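Local structure of papillomavirus transcription factor E2 (Human papillomavirus type 18, 1QQH) at residues A7-M12 with E35-E40; V72-D77 with D82-C87; S109-Y114 with G118-H123. The protein acts as a viral transcription factor, this fragment being part of the N-terminal domain that carries the activation function. The protein carries 1 engineered substitution. All coordinates share one frame; numbering follows the deposited sequence.

Contact 1: A7-M12 with E35-E40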
loop_
_atom_site.group_PDB
_atom_site.type_symbol
_atom_site.label_atom_id
_atom_site.label_comp_id
_atom_site.label_asym_id
_atom_site.label_seq_id
_atom_site.Cartn_x
_atom_site.Cartn_y
_atom_site.Cartn_z
ATOM N N ALA A 7 -4.865 -10.517 8.389
ATOM C CA ALA A 7 -3.799 -9.538 8.191
ATOM C C ALA A 7 -2.523 -10.199 7.674
ATOM O O ALA A 7 -1.784 -9.611 6.883
ATOM C CB ALA A 7 -3.512 -8.806 9.499
ATOM N N ILE A 8 -2.278 -11.427 8.121
ATOM C CA ILE A 8 -1.089 -12.179 7.729
ATOM C C ILE A 8 -1.137 -12.608 6.263
ATOM O O ILE A 8 -0.144 -12.504 5.537
ATOM C CB ILE A 8 -0.922 -13.445 8.599
ATOM C CG1 ILE A 8 -1.156 -13.106 10.075
ATOM C CG2 ILE A 8 0.472 -14.026 8.410
ATOM C CD1 ILE A 8 -0.182 -12.089 10.652
ATOM N N GLU A 9 -2.294 -13.097 5.836
ATOM C CA GLU A 9 -2.479 -13.541 4.460
ATOM C C GLU A 9 -2.293 -12.350 3.524
ATOM O O GLU A 9 -1.576 -12.426 2.524
ATOM C CB GLU A 9 -3.881 -14.134 4.296
ATOM C CG GLU A 9 -4.143 -14.795 2.955
ATOM C CD GLU A 9 -5.429 -15.610 2.951
ATOM O OE1 GLU A 9 -5.725 -16.250 1.919
ATOM O OE2 GLU A 9 -6.144 -15.613 3.981
ATOM N N LEU A 10 -2.942 -11.245 3.869
ATOM C CA LEU A 10 -2.859 -10.026 3.083
ATOM C C LEU A 10 -1.411 -9.560 2.961
ATOM O O LEU A 10 -0.951 -9.192 1.881
ATOM C CB LEU A 10 -3.711 -8.933 3.734
ATOM C CG LEU A 10 -3.663 -7.548 3.093
ATOM C CD1 LEU A 10 -4.054 -7.649 1.636
ATOM C CD2 LEU A 10 -4.590 -6.600 3.841
ATOM N N GLN A 11 -0.690 -9.588 4.076
ATOM C CA GLN A 11 0.701 -9.160 4.080
ATOM C C GLN A 11 1.554 -9.993 3.129
ATOM O O GLN A 11 2.353 -9.453 2.365
ATOM C CB GLN A 11 1.278 -9.254 5.482
ATOM C CG GLN A 11 2.359 -8.233 5.718
ATOM C CD GLN A 11 1.796 -6.831 5.750
ATOM O OE1 GLN A 11 1.011 -6.489 6.638
ATOM N NE2 GLN A 11 2.184 -6.011 4.776
ATOM N N MET A 12 1.396 -11.310 3.186
ATOM C CA MET A 12 2.159 -12.175 2.303
ATOM C C MET A 12 1.806 -11.875 0.853
ATOM O O MET A 12 2.689 -11.800 -0.005
ATOM C CB MET A 12 1.895 -13.646 2.623
ATOM C CG MET A 12 2.574 -14.118 3.908
ATOM S SD MET A 12 4.340 -13.628 3.995
ATOM C CE MET A 12 5.078 -14.746 2.743
ATOM N N GLU A 35 -10.301 -4.550 4.095
ATOM C CA GLU A 35 -11.707 -4.534 3.703
ATOM C C GLU A 35 -11.902 -4.982 2.261
ATOM O O GLU A 35 -12.743 -5.833 1.973
ATOM C CB GLU A 35 -12.306 -3.137 3.881
ATOM C CG GLU A 35 -12.687 -2.777 5.306
ATOM C CD GLU A 35 -13.701 -3.740 5.910
ATOM O OE1 GLU A 35 -14.584 -4.249 5.173
ATOM O OE2 GLU A 35 -13.620 -3.975 7.135
ATOM N N LEU A 36 -11.119 -4.401 1.360
ATOM C CA LEU A 36 -11.202 -4.737 -0.056
ATOM C C LEU A 36 -10.664 -6.138 -0.318
ATOM O O LEU A 36 -11.204 -6.879 -1.132
ATOM C CB LEU A 36 -10.419 -3.713 -0.880
ATOM C CG LEU A 36 -10.484 -3.910 -2.395
ATOM C CD1 LEU A 36 -11.939 -3.883 -2.842
ATOM C CD2 LEU A 36 -9.687 -2.812 -3.092
ATOM N N TRP A 37 -9.594 -6.491 0.386
ATOM C CA TRP A 37 -8.973 -7.797 0.258
ATOM C C TRP A 37 -10.011 -8.883 0.516
ATOM O O TRP A 37 -10.046 -9.893 -0.182
ATOM C CB TRP A 37 -7.819 -7.911 1.254
ATOM C CG TRP A 37 -7.184 -9.272 1.338
ATOM C CD1 TRP A 37 -7.234 -10.139 2.399
ATOM C CD2 TRP A 37 -6.417 -9.928 0.323
ATOM N NE1 TRP A 37 -6.546 -11.291 2.105
ATOM C CE2 TRP A 37 -6.035 -11.190 0.837
ATOM C CE3 TRP A 37 -6.017 -9.575 -0.973
ATOM C CZ2 TRP A 37 -5.271 -12.100 0.097
ATOM C CZ3 TRP A 37 -5.259 -10.479 -1.708
ATOM C CH2 TRP A 37 -4.894 -11.730 -1.167
ATOM N N ASN A 38 -10.868 -8.664 1.506
ATOM C CA ASN A 38 -11.896 -9.641 1.834
ATOM C C ASN A 38 -13.167 -9.507 1.009
ATOM O O ASN A 38 -14.160 -10.180 1.276
ATOM C CB ASN A 38 -12.241 -9.568 3.322
ATOM C CG ASN A 38 -11.104 -10.047 4.197
ATOM O OD1 ASN A 38 -10.624 -11.170 4.036
ATOM N ND2 ASN A 38 -10.661 -9.199 5.125
ATOM N N THR A 39 -13.143 -8.637 0.011
ATOM C CA THR A 39 -14.301 -8.444 -0.844
ATOM C C THR A 39 -14.115 -9.302 -2.092
ATOM O O THR A 39 -12.992 -9.529 -2.537
ATOM C CB THR A 39 -14.442 -6.974 -1.262
ATOM O OG1 THR A 39 -14.474 -6.147 -0.093
ATOM C CG2 THR A 39 -15.714 -6.767 -2.057
ATOM N N GLU A 40 -15.222 -9.786 -2.642
ATOM C CA GLU A 40 -15.187 -10.619 -3.835
ATOM C C GLU A 40 -14.691 -9.864 -5.060
ATOM O O GLU A 40 -15.061 -8.713 -5.281
ATOM C CB GLU A 40 -16.583 -11.177 -4.116
ATOM C CG GLU A 40 -17.003 -12.273 -3.161
ATOM C CD GLU A 40 -16.243 -13.561 -3.394
ATOM O OE1 GLU A 40 -15.116 -13.503 -3.933
ATOM O OE2 GLU A 40 -16.771 -14.633 -3.027
#
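The backbones of Leu10, in the long helix 3-19, and Trp37, in the short helix 34-37, come no nearer than 7.1 Å between their CA atoms, a separation that leaves one layer of side chains to fill the gap. Trp37 supplies about half of the surface buried between the segments. With its CG anti to the backbone N (chi1 173°), its indole reaches across to the long helix. Leu10 slides past it in the opposite direction and sets a methyl over one face: CD1 lies 3.8 Å from the centroid of the five-membered ring, 27° off the ring normal, a CH-pi contact displaced toward the rim. The same methyl is 3.5 Å from Trp37 CD2, at the seam between the two rings. Glu9 comes from another side, its CG standing 4.1 Å from Trp37 CZ2 at the edge of the indole, near its plane. Just beyond the tryptophan, Asn38 leaves helical geometry. Here Thr39 OG1 donates to Glu35 O at 2.7 Å, and Lys46 takes the carbonyls of Leu36 and Thr39, so several polar groups at this helix end have partners. Phe45 meets the indole as well, and Leu10 also packs on Gln11 of the second subunit. Because no hydrogen bond crosses between 7-12 and 35-40, their attachment rests on dispersion and the fit of a leucine methyl against an aromatic face, with only the methylene CG of Glu9 meeting the ring edge.

Contact 2: V72-D77 with D82-C87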
loop_
_atom_site.group_PDB
_atom_site.type_symbol
_atom_site.label_atom_id
_atom_site.label_comp_id
_atom_site.label_asym_id
_atom_site.label_seq_id
_atom_site.Cartn_x
_atom_site.Cartn_y
_atom_site.Cartn_z
ATOM N N VAL A 72 -8.336 -7.353 -12.384
ATOM C CA VAL A 72 -8.323 -8.325 -11.305
ATOM C C VAL A 72 -6.948 -8.970 -11.260
ATOM O O VAL A 72 -6.438 -9.441 -12.285
ATOM C CB VAL A 72 -9.381 -9.417 -11.528
ATOM C CG1 VAL A 72 -9.234 -10.507 -10.466
ATOM C CG2 VAL A 72 -10.774 -8.802 -11.481
ATOM N N TYR A 73 -6.347 -8.976 -10.076
ATOM C CA TYR A 73 -5.026 -9.557 -9.883
ATOM C C TYR A 73 -5.141 -10.816 -9.046
ATOM O O TYR A 73 -5.462 -10.766 -7.858
ATOM C CB TYR A 73 -4.088 -8.561 -9.187
ATOM C CG TYR A 73 -3.921 -7.250 -9.925
ATOM C CD1 TYR A 73 -4.996 -6.387 -10.096
ATOM C CD2 TYR A 73 -2.693 -6.886 -10.477
ATOM C CE1 TYR A 73 -4.860 -5.188 -10.800
ATOM C CE2 TYR A 73 -2.543 -5.695 -11.184
ATOM C CZ TYR A 73 -3.629 -4.851 -11.344
ATOM O OH TYR A 73 -3.505 -3.677 -12.049
ATOM N N TYR A 74 -4.885 -11.954 -9.680
ATOM C CA TYR A 74 -4.950 -13.228 -8.991
ATOM C C TYR A 74 -3.574 -13.862 -9.038
ATOM O O TYR A 74 -2.729 -13.475 -9.846
ATOM C CB TYR A 74 -5.982 -14.136 -9.663
ATOM C CG TYR A 74 -5.642 -14.528 -11.081
ATOM C CD1 TYR A 74 -4.941 -15.703 -11.347
ATOM C CD2 TYR A 74 -6.042 -13.736 -12.164
ATOM C CE1 TYR A 74 -4.650 -16.093 -12.651
ATOM C CE2 TYR A 74 -5.753 -14.115 -13.482
ATOM C CZ TYR A 74 -5.060 -15.299 -13.718
ATOM O OH TYR A 74 -4.793 -15.710 -15.007
ATOM N N MET A 75 -3.347 -14.831 -8.164
ATOM C CA MET A 75 -2.066 -15.513 -8.121
ATOM C C MET A 75 -2.214 -16.954 -8.622
ATOM O O MET A 75 -3.107 -17.684 -8.192
ATOM C CB MET A 75 -1.523 -15.493 -6.691
ATOM C CG MET A 75 -0.138 -16.104 -6.541
ATOM S SD MET A 75 0.431 -16.126 -4.815
ATOM C CE MET A 75 1.712 -14.848 -4.856
ATOM N N THR A 76 -1.348 -17.350 -9.552
ATOM C CA THR A 76 -1.390 -18.705 -10.089
ATOM C C THR A 76 -0.941 -19.684 -9.011
ATOM O O THR A 76 -0.438 -19.283 -7.958
ATOM C CB THR A 76 -0.456 -18.866 -11.309
ATOM O OG1 THR A 76 0.910 -18.787 -10.887
ATOM C CG2 THR A 76 -0.722 -17.774 -12.329
ATOM N N ASP A 77 -1.131 -20.971 -9.271
ATOM C CA ASP A 77 -0.728 -22.000 -8.321
ATOM C C ASP A 77 0.762 -21.792 -8.053
ATOM O O ASP A 77 1.216 -21.826 -6.909
ATOM C CB ASP A 77 -0.973 -23.378 -8.929
ATOM C CG ASP A 77 -2.297 -23.455 -9.677
ATOM O OD1 ASP A 77 -3.362 -23.298 -9.035
ATOM O OD2 ASP A 77 -2.270 -23.664 -10.911
ATOM N N ASP A 82 -1.026 -12.625 -11.957
ATOM C CA ASP A 82 -1.496 -12.299 -13.296
ATOM C C ASP A 82 -2.566 -11.229 -13.168
ATOM O O ASP A 82 -3.192 -11.087 -12.122
ATOM C CB ASP A 82 -2.072 -13.527 -14.004
ATOM C CG ASP A 82 -0.998 -14.496 -14.447
ATOM O OD1 ASP A 82 0.031 -14.037 -14.998
ATOM O OD2 ASP A 82 -1.185 -15.716 -14.254
ATOM N N LYS A 83 -2.766 -10.482 -14.243
ATOM C CA LYS A 83 -3.734 -9.399 -14.273
ATOM C C LYS A 83 -4.722 -9.629 -15.420
ATOM O O LYS A 83 -4.318 -9.910 -16.551
ATOM C CB LYS A 83 -2.974 -8.081 -14.457
ATOM C CG LYS A 83 -3.803 -6.857 -14.729
ATOM C CD LYS A 83 -2.886 -5.672 -14.978
ATOM C CE LYS A 83 -3.647 -4.449 -15.437
ATOM N NZ LYS A 83 -2.724 -3.311 -15.671
ATOM N N THR A 84 -6.011 -9.532 -15.122
ATOM C CA THR A 84 -7.031 -9.731 -16.141
ATOM C C THR A 84 -8.265 -8.873 -15.888
ATOM O O THR A 84 -8.389 -8.219 -14.853
ATOM C CB THR A 84 -7.455 -11.211 -16.233
ATOM O OG1 THR A 84 -8.319 -11.383 -17.362
ATOM C CG2 THR A 84 -8.183 -11.643 -14.970
ATOM N N ALA A 85 -9.176 -8.865 -16.848
ATOM C CA ALA A 85 -10.384 -8.061 -16.718
ATOM C C ALA A 85 -11.536 -8.826 -16.091
ATOM O O ALA A 85 -11.533 -10.056 -16.030
ATOM C CB ALA A 85 -10.816 -7.546 -18.086
ATOM N N THR A 86 -12.520 -8.081 -15.612
ATOM C CA THR A 86 -13.698 -8.710 -15.054
ATOM C C THR A 86 -14.671 -8.788 -16.215
ATOM O O THR A 86 -14.796 -7.841 -16.989
ATOM C CB THR A 86 -14.334 -7.873 -13.933
ATOM O OG1 THR A 86 -13.667 -8.148 -12.698
ATOM C CG2 THR A 86 -15.811 -8.210 -13.794
ATOM N N CYS A 87 -15.338 -9.923 -16.354
ATOM C CA CYS A 87 -16.304 -10.084 -17.418
ATOM C C CYS A 87 -17.705 -10.058 -16.848
ATOM O O CYS A 87 -17.993 -10.699 -15.836
ATOM C CB CYS A 87 -16.066 -11.389 -18.164
ATOM S SG CYS A 87 -14.548 -11.377 -19.114
#
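Tyr73 and Lys83 face each other as a non-hydrogen-bonded antiparallel pair, flanked by the hydrogen-bonded pairs Val72-Thr84 and Tyr74-Asp82. Four backbone bonds hold this register; the shortest runs from Val72 N to Thr84 O at 2.6 Å, and the least straight from Tyr74 N to Asp82 O at 3.1 Å (143° at the hydrogen). Between them, Tyr73 CA and Lys83 CA direct their hydrogens at the carbonyls of Asp82 and Val72. On one face Tyr73 and Lys83 run alongside each other in the same direction. Lys83 CG, anti to the backbone N (chi1 171°), lies over the Tyr73 ring, 4.2 Å from the centroid, and the extended chain beyond it brings CE to 3.5 Å from Tyr73 OH. On the face of Val72, Tyr74, Asp82 and Thr84, Tyr74 CG sits between its backbone N and carbonyl carbon (chi1 64°). The ring thereby swings across to Asp82, whose CB packs over it 3.9 Å from the centroid, while Thr84 CG2 meets its edge. Farther out, the carboxylate of Glu25 joins the ends of the first pair, taking a hydrogen bond from Tyr73 OH and a salt bridge from Lys83 NZ; Trp27 and Tyr22 meet the Tyr73 ring edge-to-face. Tyr74 OH is bonded to Glu98 N. Two successive strands paired this way form a beta hairpin, 63-75 with 81-89 of the domain's antiparallel sheet.

Contact 3: S109-Y114 with G118-H123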
loop_
_atom_site.group_PDB
_atom_site.type_symbol
_atom_site.label_atom_id
_atom_site.label_comp_id
_atom_site.label_asym_id
_atom_site.label_seq_id
_atom_site.Cartn_x
_atom_site.Cartn_y
_atom_site.Cartn_z
ATOM N N SER A 109 -28.229 -17.074 -8.401
ATOM C CA SER A 109 -28.359 -17.241 -6.967
ATOM C C SER A 109 -28.828 -15.916 -6.386
ATOM O O SER A 109 -29.533 -15.869 -5.382
ATOM C CB SER A 109 -27.013 -17.637 -6.354
ATOM O OG SER A 109 -26.294 -16.494 -5.926
ATOM N N GLU A 110 -28.437 -14.835 -7.038
ATOM C CA GLU A 110 -28.802 -13.501 -6.598
ATOM C C GLU A 110 -30.281 -13.214 -6.844
ATOM O O GLU A 110 -30.905 -12.447 -6.107
ATOM C CB GLU A 110 -27.963 -12.483 -7.346
ATOM C CG GLU A 110 -27.789 -11.197 -6.630
ATOM C CD GLU A 110 -26.831 -11.292 -5.455
ATOM O OE1 GLU A 110 -26.126 -12.313 -5.313
ATOM O OE2 GLU A 110 -26.779 -10.325 -4.676
ATOM N N CYS A 111 -30.835 -13.821 -7.887
ATOM C CA CYS A 111 -32.238 -13.621 -8.223
ATOM C C CYS A 111 -33.102 -14.397 -7.236
ATOM O O CYS A 111 -34.249 -14.032 -6.970
ATOM C CB CYS A 111 -32.519 -14.103 -9.643
ATOM S SG CYS A 111 -34.138 -13.597 -10.283
ATOM N N GLU A 112 -32.542 -15.474 -6.697
ATOM C CA GLU A 112 -33.252 -16.288 -5.729
ATOM C C GLU A 112 -33.423 -15.489 -4.439
ATOM O O GLU A 112 -34.258 -15.820 -3.600
ATOM C CB GLU A 112 -32.477 -17.581 -5.466
ATOM C CG GLU A 112 -32.218 -18.374 -6.734
ATOM C CD GLU A 112 -31.427 -19.642 -6.493
ATOM O OE1 GLU A 112 -30.438 -19.606 -5.731
ATOM O OE2 GLU A 112 -31.792 -20.679 -7.082
ATOM N N LYS A 113 -32.638 -14.426 -4.296
ATOM C CA LYS A 113 -32.714 -13.574 -3.120
ATOM C C LYS A 113 -33.740 -12.468 -3.325
ATOM O O LYS A 113 -34.372 -12.014 -2.372
ATOM C CB LYS A 113 -31.360 -12.935 -2.826
ATOM C CG LYS A 113 -30.236 -13.908 -2.565
ATOM C CD LYS A 113 -28.978 -13.146 -2.188
ATOM C CE LYS A 113 -27.776 -14.060 -2.071
ATOM N NZ LYS A 113 -26.585 -13.297 -1.635
ATOM N N TYR A 114 -33.891 -12.020 -4.569
ATOM C CA TYR A 114 -34.848 -10.965 -4.890
ATOM C C TYR A 114 -35.352 -11.145 -6.308
ATOM O O TYR A 114 -34.609 -10.927 -7.256
ATOM C CB TYR A 114 -34.198 -9.584 -4.774
ATOM C CG TYR A 114 -32.854 -9.550 -4.084
ATOM C CD1 TYR A 114 -31.686 -9.866 -4.770
ATOM C CD2 TYR A 114 -32.747 -9.178 -2.747
ATOM C CE1 TYR A 114 -30.438 -9.806 -4.136
ATOM C CE2 TYR A 114 -31.511 -9.116 -2.103
ATOM C CZ TYR A 114 -30.362 -9.430 -2.800
ATOM O OH TYR A 114 -29.144 -9.364 -2.158
ATOM N N GLY A 118 -37.628 -15.277 -11.370
ATOM C CA GLY A 118 -36.481 -16.058 -11.799
ATOM C C GLY A 118 -35.869 -15.470 -13.059
ATOM O O GLY A 118 -35.062 -16.104 -13.738
ATOM N N THR A 119 -36.274 -14.245 -13.367
ATOM C CA THR A 119 -35.791 -13.523 -14.537
ATOM C C THR A 119 -35.047 -12.282 -14.066
ATOM O O THR A 119 -35.349 -11.738 -13.006
ATOM C CB THR A 119 -36.978 -13.094 -15.443
ATOM O OG1 THR A 119 -37.198 -14.097 -16.437
ATOM C CG2 THR A 119 -36.712 -11.760 -16.126
ATOM N N TRP A 120 -34.063 -11.847 -14.844
ATOM C CA TRP A 120 -33.313 -10.651 -14.498
ATOM C C TRP A 120 -32.662 -10.074 -15.741
ATOM O O TRP A 120 -32.438 -10.781 -16.724
ATOM C CB TRP A 120 -32.262 -10.959 -13.425
ATOM C CG TRP A 120 -31.115 -11.790 -13.890
ATOM C CD1 TRP A 120 -29.962 -11.344 -14.473
ATOM C CD2 TRP A 120 -30.999 -13.213 -13.809
ATOM N NE1 TRP A 120 -29.137 -12.400 -14.753
ATOM C CE2 TRP A 120 -29.748 -13.560 -14.359
ATOM C CE3 TRP A 120 -31.835 -14.231 -13.327
ATOM C CZ2 TRP A 120 -29.308 -14.880 -14.441
ATOM C CZ3 TRP A 120 -31.402 -15.541 -13.410
ATOM C CH2 TRP A 120 -30.145 -15.857 -13.964
ATOM N N GLU A 121 -32.371 -8.781 -15.688
ATOM C CA GLU A 121 -31.761 -8.075 -16.802
ATOM C C GLU A 121 -30.473 -7.416 -16.317
ATOM O O GLU A 121 -30.460 -6.776 -15.269
ATOM C CB GLU A 121 -32.737 -7.015 -17.305
ATOM C CG GLU A 121 -32.676 -6.728 -18.789
ATOM C CD GLU A 121 -33.752 -5.745 -19.224
ATOM O OE1 GLU A 121 -33.671 -4.553 -18.838
ATOM O OE2 GLU A 121 -34.684 -6.168 -19.940
ATOM N N VAL A 122 -29.396 -7.571 -17.076
ATOM C CA VAL A 122 -28.110 -6.991 -16.695
ATOM C C VAL A 122 -27.732 -5.778 -17.540
ATOM O O VAL A 122 -27.759 -5.829 -18.772
ATOM C CB VAL A 122 -26.968 -8.028 -16.817
ATOM C CG1 VAL A 122 -25.686 -7.441 -16.281
ATOM C CG2 VAL A 122 -27.328 -9.300 -16.065
ATOM N N HIS A 123 -27.380 -4.687 -16.868
ATOM C CA HIS A 123 -26.973 -3.469 -17.547
ATOM C C HIS A 123 -25.561 -3.087 -17.122
ATOM O O HIS A 123 -25.244 -3.055 -15.935
ATOM C CB HIS A 123 -27.921 -2.314 -17.217
ATOM C CG HIS A 123 -29.303 -2.480 -17.769
ATOM N ND1 HIS A 123 -30.202 -1.439 -17.840
ATOM C CD2 HIS A 123 -29.942 -3.564 -18.267
ATOM C CE1 HIS A 123 -31.336 -1.873 -18.359
ATOM N NE2 HIS A 123 -31.205 -3.159 -18.628
#
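A helix-to-strand turn brings Cys111 of helix 107-111 back against Gly118 and Thr119, which lead into strand 120-124, and against its first residue, Trp120. The backbones approach to 6.1 Å between Cys111 CA and Gly118 CA, and the cysteine does all the touching from the helical side. Its sulfur stands anti to the backbone N (chi1 -168°), a setting that sends it toward the incoming chain: SG lies 3.7 Å from Gly118 CA and 3.5 Å from Thr119 O. No hydrogen bond crosses here. At Gly118 the chain takes up a positive phi (69°) before extending into the strand. Cys111 CB, meanwhile, packs against Trp120 CE3 at 3.7 Å, and the sulfur itself meets the indole obliquely, 5.2 Å from the centroid of the six-membered ring, which makes a loose sulfur-aromatic contact. Trp120 holds its CG between its own backbone N and carbonyl carbon (chi1 70°), and this rotation turns the six-membered ring to the cysteine. Within the strand, Val122 CG2 lies at the edge of the same indole, in its plane. Outside the two segments, the indole is fixed by His90, whose ring stacks on it and whose backbone O accepts from Trp120 NE1. Strand 45-56 runs alongside: it pairs with strand 120-124 through backbone bonds, while Phe56 packs against both Cys111 and Trp120, so helix 107-111 and the two strands come together round these side chains.

The three contacts follow one another along the chain without touching. Contact 1 and contact 2 are the closer neighbours, with centres 15 Å apart and nearest atoms about 6 Å apart; Phe45 spans them, its ring against Trp37 and its backbone bonded to Tyr73. Contact 3 lies about 29 Å from contact 1 and 26 Å from contact 2, centre to centre, and is on the opposite side of the chain's centre from contact 2. Strand 45-56 connects all three, running from Phe45 to Phe56, which packs on Cys111 and Trp120. Contact 1 alone is within reach of the second subunit, through Ala7, Ile8, Leu10 and Gln11 of helix 3-19.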